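Long-range contacts in alanine dehydrogenase (Archaeoglobus fulgidus, PDB 1OMO), which catalyses the reversible NAD-dependent oxidative deamination of L-alanine to pyruvate and ammonium, working as a homodimer: residues T211-I216 / E283-F288; I236-L241 / I287-G292. One frame throughout, in Å; residues are numbered along the deposited sequence.

Contact 1 of 2, residues T211-I216 / E283-F288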
loop_
_atom_site.group_PDB
_atom_site.type_symbol
_atom_site.label_atom_id
_atom_site.label_comp_id
_atom_site.label_asym_id
_atom_site.label_seq_id
_atom_site.Cartn_x
_atom_site.Cartn_y
_atom_site.Cartn_z
ATOM N N THR A 211 7.707 0.127 37.625
ATOM C CA THR A 211 8.432 -0.142 36.394
ATOM C C THR A 211 7.667 0.322 35.154
ATOM O O THR A 211 6.441 0.177 35.062
ATOM C CB THR A 211 8.702 -1.651 36.209
ATOM O OG1 THR A 211 9.333 -2.181 37.383
ATOM C CG2 THR A 211 9.606 -1.877 34.982
ATOM N N HIS A 212 8.404 0.909 34.215
ATOM C CA HIS A 212 7.805 1.272 32.952
ATOM C C HIS A 212 8.374 0.300 31.925
ATOM O O HIS A 212 9.579 0.204 31.781
ATOM C CB HIS A 212 8.163 2.664 32.483
ATOM C CG HIS A 212 7.812 2.862 31.061
ATOM N ND1 HIS A 212 6.506 2.808 30.614
ATOM C CD2 HIS A 212 8.588 2.882 29.951
ATOM C CE1 HIS A 212 6.494 2.779 29.297
ATOM N NE2 HIS A 212 7.749 2.820 28.870
ATOM N N ILE A 213 7.512 -0.395 31.194
ATOM C CA ILE A 213 7.978 -1.353 30.210
ATOM C C ILE A 213 7.744 -0.900 28.768
ATOM O O ILE A 213 6.614 -0.588 28.363
ATOM C CB ILE A 213 7.276 -2.717 30.377
ATOM C CG1 ILE A 213 7.406 -3.217 31.805
ATOM C CG2 ILE A 213 7.901 -3.768 29.427
ATOM C CD1 ILE A 213 6.595 -4.481 32.048
ATOM N N ASN A 214 8.818 -0.824 28.003
ATOM C CA ASN A 214 8.655 -0.506 26.606
ATOM C C ASN A 214 8.562 -1.905 25.999
ATOM O O ASN A 214 9.573 -2.614 25.940
ATOM C CB ASN A 214 9.874 0.230 26.062
ATOM C CG ASN A 214 9.696 1.732 26.045
ATOM O OD1 ASN A 214 8.634 2.257 26.375
ATOM N ND2 ASN A 214 10.738 2.428 25.666
ATOM N N ALA A 215 7.354 -2.337 25.632
ATOM C CA ALA A 215 7.175 -3.672 25.032
ATOM C C ALA A 215 7.241 -3.477 23.517
ATOM O O ALA A 215 6.238 -3.095 22.895
ATOM C CB ALA A 215 5.833 -4.250 25.450
ATOM N N ILE A 216 8.423 -3.733 22.937
ATOM C CA ILE A 216 8.682 -3.503 21.504
ATOM C C ILE A 216 8.685 -4.710 20.550
ATOM O O ILE A 216 8.310 -4.585 19.380
ATOM C CB ILE A 216 10.102 -2.789 21.267
ATOM C CG1 ILE A 216 10.342 -1.636 22.253
ATOM C CG2 ILE A 216 10.155 -2.150 19.844
ATOM C CD1 ILE A 216 9.365 -0.480 22.070
ATOM N N GLU A 283 3.625 3.854 42.197
ATOM C CA GLU A 283 3.494 2.416 42.366
ATOM C C GLU A 283 3.146 1.664 41.092
ATOM O O GLU A 283 3.672 0.587 40.831
ATOM C CB GLU A 283 2.433 2.133 43.440
ATOM C CG GLU A 283 2.828 2.651 44.834
ATOM C CD GLU A 283 2.854 4.198 44.949
ATOM O OE1 GLU A 283 3.827 4.754 45.538
ATOM O OE2 GLU A 283 1.891 4.848 44.459
ATOM N N GLU A 284 2.282 2.247 40.277
ATOM C CA GLU A 284 1.844 1.562 39.072
ATOM C C GLU A 284 2.891 1.078 38.094
ATOM O O GLU A 284 4.009 1.607 37.986
ATOM C CB GLU A 284 0.798 2.402 38.326
ATOM C CG GLU A 284 1.243 3.757 37.822
ATOM C CD GLU A 284 0.091 4.498 37.148
ATOM O OE1 GLU A 284 0.212 5.701 36.842
ATOM O OE2 GLU A 284 -0.949 3.856 36.921
ATOM N N ILE A 285 2.519 0.015 37.398
ATOM C CA ILE A 285 3.380 -0.541 36.370
ATOM C C ILE A 285 2.820 -0.016 35.064
ATOM O O ILE A 285 1.644 -0.216 34.798
ATOM C CB ILE A 285 3.307 -2.083 36.322
ATOM C CG1 ILE A 285 3.936 -2.639 37.603
ATOM C CG2 ILE A 285 3.999 -2.586 35.005
ATOM C CD1 ILE A 285 3.935 -4.182 37.736
ATOM N N THR A 286 3.636 0.674 34.270
ATOM C CA THR A 286 3.151 1.180 32.983
ATOM C C THR A 286 3.737 0.370 31.837
ATOM O O THR A 286 4.841 -0.187 31.949
ATOM C CB THR A 286 3.478 2.713 32.774
ATOM O OG1 THR A 286 4.864 2.961 33.059
ATOM C CG2 THR A 286 2.584 3.591 33.653
ATOM N N ILE A 287 2.968 0.288 30.751
ATOM C CA ILE A 287 3.394 -0.420 29.570
ATOM C C ILE A 287 3.099 0.360 28.294
ATOM O O ILE A 287 2.008 0.848 28.097
ATOM C CB ILE A 287 2.698 -1.808 29.387
ATOM C CG1 ILE A 287 3.140 -2.821 30.439
ATOM C CG2 ILE A 287 3.096 -2.374 27.994
ATOM C CD1 ILE A 287 2.335 -4.145 30.384
ATOM N N PHE A 288 4.110 0.475 27.438
ATOM C CA PHE A 288 3.923 1.080 26.140
ATOM C C PHE A 288 4.021 -0.105 25.133
ATOM O O PHE A 288 5.080 -0.702 24.960
ATOM C CB PHE A 288 5.011 2.113 25.815
ATOM C CG PHE A 288 4.998 2.559 24.365
ATOM C CD1 PHE A 288 6.136 2.461 23.575
ATOM C CD2 PHE A 288 3.845 3.091 23.801
ATOM C CE1 PHE A 288 6.124 2.891 22.242
ATOM C CE2 PHE A 288 3.827 3.523 22.485
ATOM C CZ PHE A 288 4.968 3.429 21.694
#

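Contact 2 of 2, residues I236-L241 / I287-G292. With NAD (nicotinamide-adenine-dinucleotide), chain D.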
loop_
_atom_site.group_PDB
_atom_site.type_symbol
_atom_site.label_atom_id
_atom_site.label_comp_id
_atom_site.label_asym_id
_atom_site.label_seq_id
_atom_site.Cartn_x
_atom_site.Cartn_y
_atom_site.Cartn_z
ATOM N N ILE A 236 -1.812 0.043 30.517
ATOM C CA ILE A 236 -1.307 -0.224 29.176
ATOM C C ILE A 236 -1.544 0.958 28.234
ATOM O O ILE A 236 -2.647 1.450 28.095
ATOM C CB ILE A 236 -2.002 -1.478 28.588
ATOM C CG1 ILE A 236 -1.902 -2.646 29.572
ATOM C CG2 ILE A 236 -1.353 -1.875 27.242
ATOM C CD1 ILE A 236 -2.783 -3.841 29.168
ATOM N N VAL A 237 -0.491 1.420 27.595
ATOM C CA VAL A 237 -0.633 2.517 26.663
ATOM C C VAL A 237 -0.160 2.010 25.298
ATOM O O VAL A 237 1.029 1.718 25.102
ATOM C CB VAL A 237 0.185 3.758 27.134
ATOM C CG1 VAL A 237 0.152 4.904 26.073
ATOM C CG2 VAL A 237 -0.453 4.290 28.421
ATOM N N VAL A 238 -1.092 1.903 24.353
ATOM C CA VAL A 238 -0.704 1.410 23.056
ATOM C C VAL A 238 -0.359 2.496 22.034
ATOM O O VAL A 238 -0.525 3.692 22.231
ATOM C CB VAL A 238 -1.776 0.471 22.419
ATOM C CG1 VAL A 238 -2.248 -0.570 23.419
ATOM C CG2 VAL A 238 -2.937 1.286 21.893
ATOM N N ASP A 239 0.145 1.986 20.926
ATOM C CA ASP A 239 0.562 2.678 19.736
ATOM C C ASP A 239 -0.675 3.118 18.969
ATOM O O ASP A 239 -0.915 4.281 18.665
ATOM C CB ASP A 239 1.252 1.659 18.839
ATOM C CG ASP A 239 2.499 2.158 18.367
ATOM O OD1 ASP A 239 3.194 1.449 17.640
ATOM O OD2 ASP A 239 2.786 3.309 18.758
ATOM N N ASP A 240 -1.422 2.099 18.602
ATOM C CA ASP A 240 -2.607 2.231 17.821
ATOM C C ASP A 240 -3.421 1.116 18.370
ATOM O O ASP A 240 -2.968 -0.024 18.417
ATOM C CB ASP A 240 -2.263 1.959 16.370
ATOM C CG ASP A 240 -3.475 1.904 15.505
ATOM O OD1 ASP A 240 -3.844 2.956 14.958
ATOM O OD2 ASP A 240 -4.089 0.818 15.392
ATOM N N LEU A 241 -4.615 1.421 18.818
ATOM C CA LEU A 241 -5.428 0.383 19.395
ATOM C C LEU A 241 -5.600 -0.845 18.493
ATOM O O LEU A 241 -5.320 -1.976 18.921
ATOM C CB LEU A 241 -6.794 0.942 19.794
ATOM C CG LEU A 241 -7.707 -0.118 20.406
ATOM C CD1 LEU A 241 -7.017 -0.812 21.580
ATOM C CD2 LEU A 241 -9.021 0.548 20.841
ATOM N N ILE A 287 2.968 0.288 30.751
ATOM C CA ILE A 287 3.394 -0.420 29.570
ATOM C C ILE A 287 3.099 0.360 28.294
ATOM O O ILE A 287 2.008 0.848 28.097
ATOM C CB ILE A 287 2.698 -1.808 29.387
ATOM C CG1 ILE A 287 3.140 -2.821 30.439
ATOM C CG2 ILE A 287 3.096 -2.374 27.994
ATOM C CD1 ILE A 287 2.335 -4.145 30.384
ATOM N N PHE A 288 4.110 0.475 27.438
ATOM C CA PHE A 288 3.923 1.080 26.140
ATOM C C PHE A 288 4.021 -0.105 25.133
ATOM O O PHE A 288 5.080 -0.702 24.960
ATOM C CB PHE A 288 5.011 2.113 25.815
ATOM C CG PHE A 288 4.998 2.559 24.365
ATOM C CD1 PHE A 288 6.136 2.461 23.575
ATOM C CD2 PHE A 288 3.845 3.091 23.801
ATOM C CE1 PHE A 288 6.124 2.891 22.242
ATOM C CE2 PHE A 288 3.827 3.523 22.485
ATOM C CZ PHE A 288 4.968 3.429 21.694
ATOM N N ASP A 289 2.894 -0.426 24.507
ATOM C CA ASP A 289 2.769 -1.474 23.503
ATOM C C ASP A 289 3.015 -0.842 22.120
ATOM O O ASP A 289 2.137 -0.186 21.550
ATOM C CB ASP A 289 1.363 -2.064 23.544
ATOM C CG ASP A 289 1.292 -3.414 22.886
ATOM O OD1 ASP A 289 0.262 -4.085 23.037
ATOM O OD2 ASP A 289 2.270 -3.822 22.221
ATOM N N SER A 290 4.210 -1.067 21.589
ATOM C CA SER A 290 4.600 -0.503 20.324
ATOM C C SER A 290 4.432 -1.452 19.132
ATOM O O SER A 290 4.854 -2.606 19.169
ATOM C CB SER A 290 6.043 -0.021 20.467
ATOM O OG SER A 290 6.619 0.400 19.265
ATOM N N THR A 291 3.780 -0.966 18.083
ATOM C CA THR A 291 3.608 -1.781 16.890
ATOM C C THR A 291 4.229 -1.178 15.635
ATOM O O THR A 291 4.437 -1.902 14.667
ATOM C CB THR A 291 2.104 -2.087 16.570
ATOM O OG1 THR A 291 1.400 -0.874 16.263
ATOM C CG2 THR A 291 1.421 -2.764 17.758
ATOM N N GLY A 292 4.519 0.122 15.640
ATOM C CA GLY A 292 5.076 0.791 14.454
ATOM C C GLY A 292 3.940 1.355 13.585
ATOM O O GLY A 292 3.140 0.597 13.022
HETATM P PA NAD D . 17.292 -8.989 16.053
HETATM O O1A NAD D . 17.131 -10.384 15.574
HETATM O O2A NAD D . 18.570 -8.223 15.689
HETATM O O5B NAD D . 17.076 -8.693 17.664
HETATM C C5B NAD D . 16.340 -9.635 18.552
HETATM C C4B NAD D . 17.343 -10.097 19.641
HETATM O O4B NAD D . 16.505 -10.985 20.505
HETATM C C3B NAD D . 18.531 -11.070 19.186
HETATM O O3B NAD D . 19.847 -10.531 19.606
HETATM C C2B NAD D . 18.210 -12.449 19.813
HETATM O O2B NAD D . 19.238 -13.328 20.090
HETATM C C1B NAD D . 17.330 -12.003 21.022
HETATM N N9A NAD D . 16.381 -12.993 21.442
HETATM C C8A NAD D . 15.586 -13.874 20.737
HETATM N N7A NAD D . 14.821 -14.620 21.505
HETATM C C5A NAD D . 15.062 -14.283 22.765
HETATM C C6A NAD D . 14.506 -14.757 24.033
HETATM N N6A NAD D . 13.611 -15.711 24.081
HETATM N N1A NAD D . 15.014 -14.133 25.158
HETATM C C2A NAD D . 15.949 -13.154 25.130
HETATM N N3A NAD D . 16.518 -12.669 23.931
HETATM C C4A NAD D . 16.028 -13.253 22.774
HETATM O O3 NAD D . 16.050 -7.925 15.742
HETATM P PN NAD D . 15.780 -6.269 16.011
HETATM O O1N NAD D . 16.881 -5.771 16.910
HETATM O O2N NAD D . 15.452 -5.610 14.686
HETATM O O5D NAD D . 14.376 -6.436 16.930
HETATM C C5D NAD D . 13.449 -7.510 16.252
HETATM C C4D NAD D . 12.098 -7.576 16.885
HETATM O O4D NAD D . 11.509 -6.159 16.845
HETATM C C3D NAD D . 11.047 -8.451 16.131
HETATM O O3D NAD D . 10.007 -8.927 17.006
HETATM C C2D NAD D . 10.550 -7.443 15.090
HETATM O O2D NAD D . 9.507 -7.898 14.293
HETATM C C1D NAD D . 10.271 -6.174 16.027
HETATM N N1N NAD D . 10.287 -4.783 15.454
HETATM C C2N NAD D . 9.105 -4.013 15.838
HETATM C C3N NAD D . 9.177 -2.619 15.478
HETATM C C7N NAD D . 7.836 -1.766 15.902
HETATM O O7N NAD D . 7.576 -0.709 15.259
HETATM N N7N NAD D . 7.077 -2.232 16.945
HETATM C C4N NAD D . 10.252 -1.965 14.830
HETATM C C5N NAD D . 11.360 -2.853 14.514
HETATM C C6N NAD D . 11.375 -4.222 14.824
#

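Contact 1 of 2, residues T211-I216 / E283-F288
The imidazole of His212 is held at its edge by Thr286 and Asn214, with CB of Phe288 also lying near the ring plane beside His212 CE1 (3.8 Å). ND1 of His212 pairs with Thr286 OG1 at 2.9 Å, and the geometry allows either atom to be the donor. NE2 of His212 donates to Asn214 OD1 at 2.7 Å; the oxygen lies close to the ring plane, but the nitrogen stands above the plane of the amide. With CG anti to the backbone N (chi1 166°), the His212 side chain runs beside that of Phe288 and points the same way. Asn214 OD1 also meets the edge of the phenyl ring, 3.8 Å from Phe288 CD1, and its amide is turned 66° from that ring.

Beneath these groups, strands 212-215 and 285-288 run parallel, joined by Thr286 N to Thr211 O, Ile213 N to Thr286 O (2.8 Å), Phe288 N to Ile213 O and Ala215 N to Phe288 O. The other face is aliphatic: Ile213 CB packs on Ile287 CG1 (4.1 Å) and Ala215 CB on Ile287 CG2, with Ile230 of helix 228-232 against both isoleucines.

Helix 102-120 covers the side of the sheet that carries His212, Asn214 and Phe288, and its Gly113 O takes a bond from Asn214 ND2. With Thr286 OG1 on ND1 and Asn214 OD1 on NE2, both ring nitrogens of the buried His212 are bonded, which fixes the imidazole's rotation; the NE2 donation means that this nitrogen carries a proton.

Contact 2 of 2, residues I236-L241 / I287-G292
At the carboxyl end of the parallel Rossmann sheet, strands 236-238 and 287-289 run side by side, and the residues that follow the second, Ser290 to Gly292, line the nicotinamide end of the NAD pocket; Asp239 grips this turn through Thr291 and Gly292. Asp239 OD1 accepts three bonds: from Thr291 N at 2.5 Å, arriving from above the carboxylate plane; from Gly292 N at 2.7 Å, nearly in line with the C-O bond; and from Thr291 OG1 at 3.2 Å on the anti side. The side chains of Asp239 and Thr291 slide past each other in opposite directions. Thr291 OG1 sits between its own backbone N and carbonyl carbon (chi1 64°), and Gln243 NE2 also bonds to it. OD2 of Asp239 lies 3.7 Å from Phe288 CZ, with carboxylate and ring almost perpendicular, while Ser290 CA rests over one ring face toward the rim.

Farther back, Val237 N donates to Ile287 O (2.6 Å) and Asp289 N to Val237 O; the next rung, Asp239 N to Asp289 O, is weak. Val238 CG1 packs against Asp289 CB, whose carboxylate turns to the backbone amides of Glu249 and Ile250.

The carboxamide of NAD lies against the gripped turn, its N7N 3.2 Å from Ser290 O and its O7N 3.0 Å from Gly292 CA. Gly292, with no side chain, lets O7N come this close, and its backbone angles are ones that suit glycine. A dinucleotide held by loops beyond the carboxyl ends of parallel strands is typical of the Rossmann fold.

Of the three strands involved, the chain first lays down 212-215, after the earlier strands of the same sheet, passes through helix 228-232 and returns as strand 234-238. It then travels through several helices and strand 264-267 before strand 285-289 slots between the two earlier strands. Contact 1 closes the longer loop, 66 residues between its segments, and contact 2 the shorter, 45 residues; the first segment of contact 2 lies within the span of contact 1. Both end on the same strand and share Ile287 and Phe288, with their centres about 10 Å apart. They also meet directly: Ser290 N probably bonds to Ala215 O, and Ile216 packs on Ser290, joining two NAD-pocket residues.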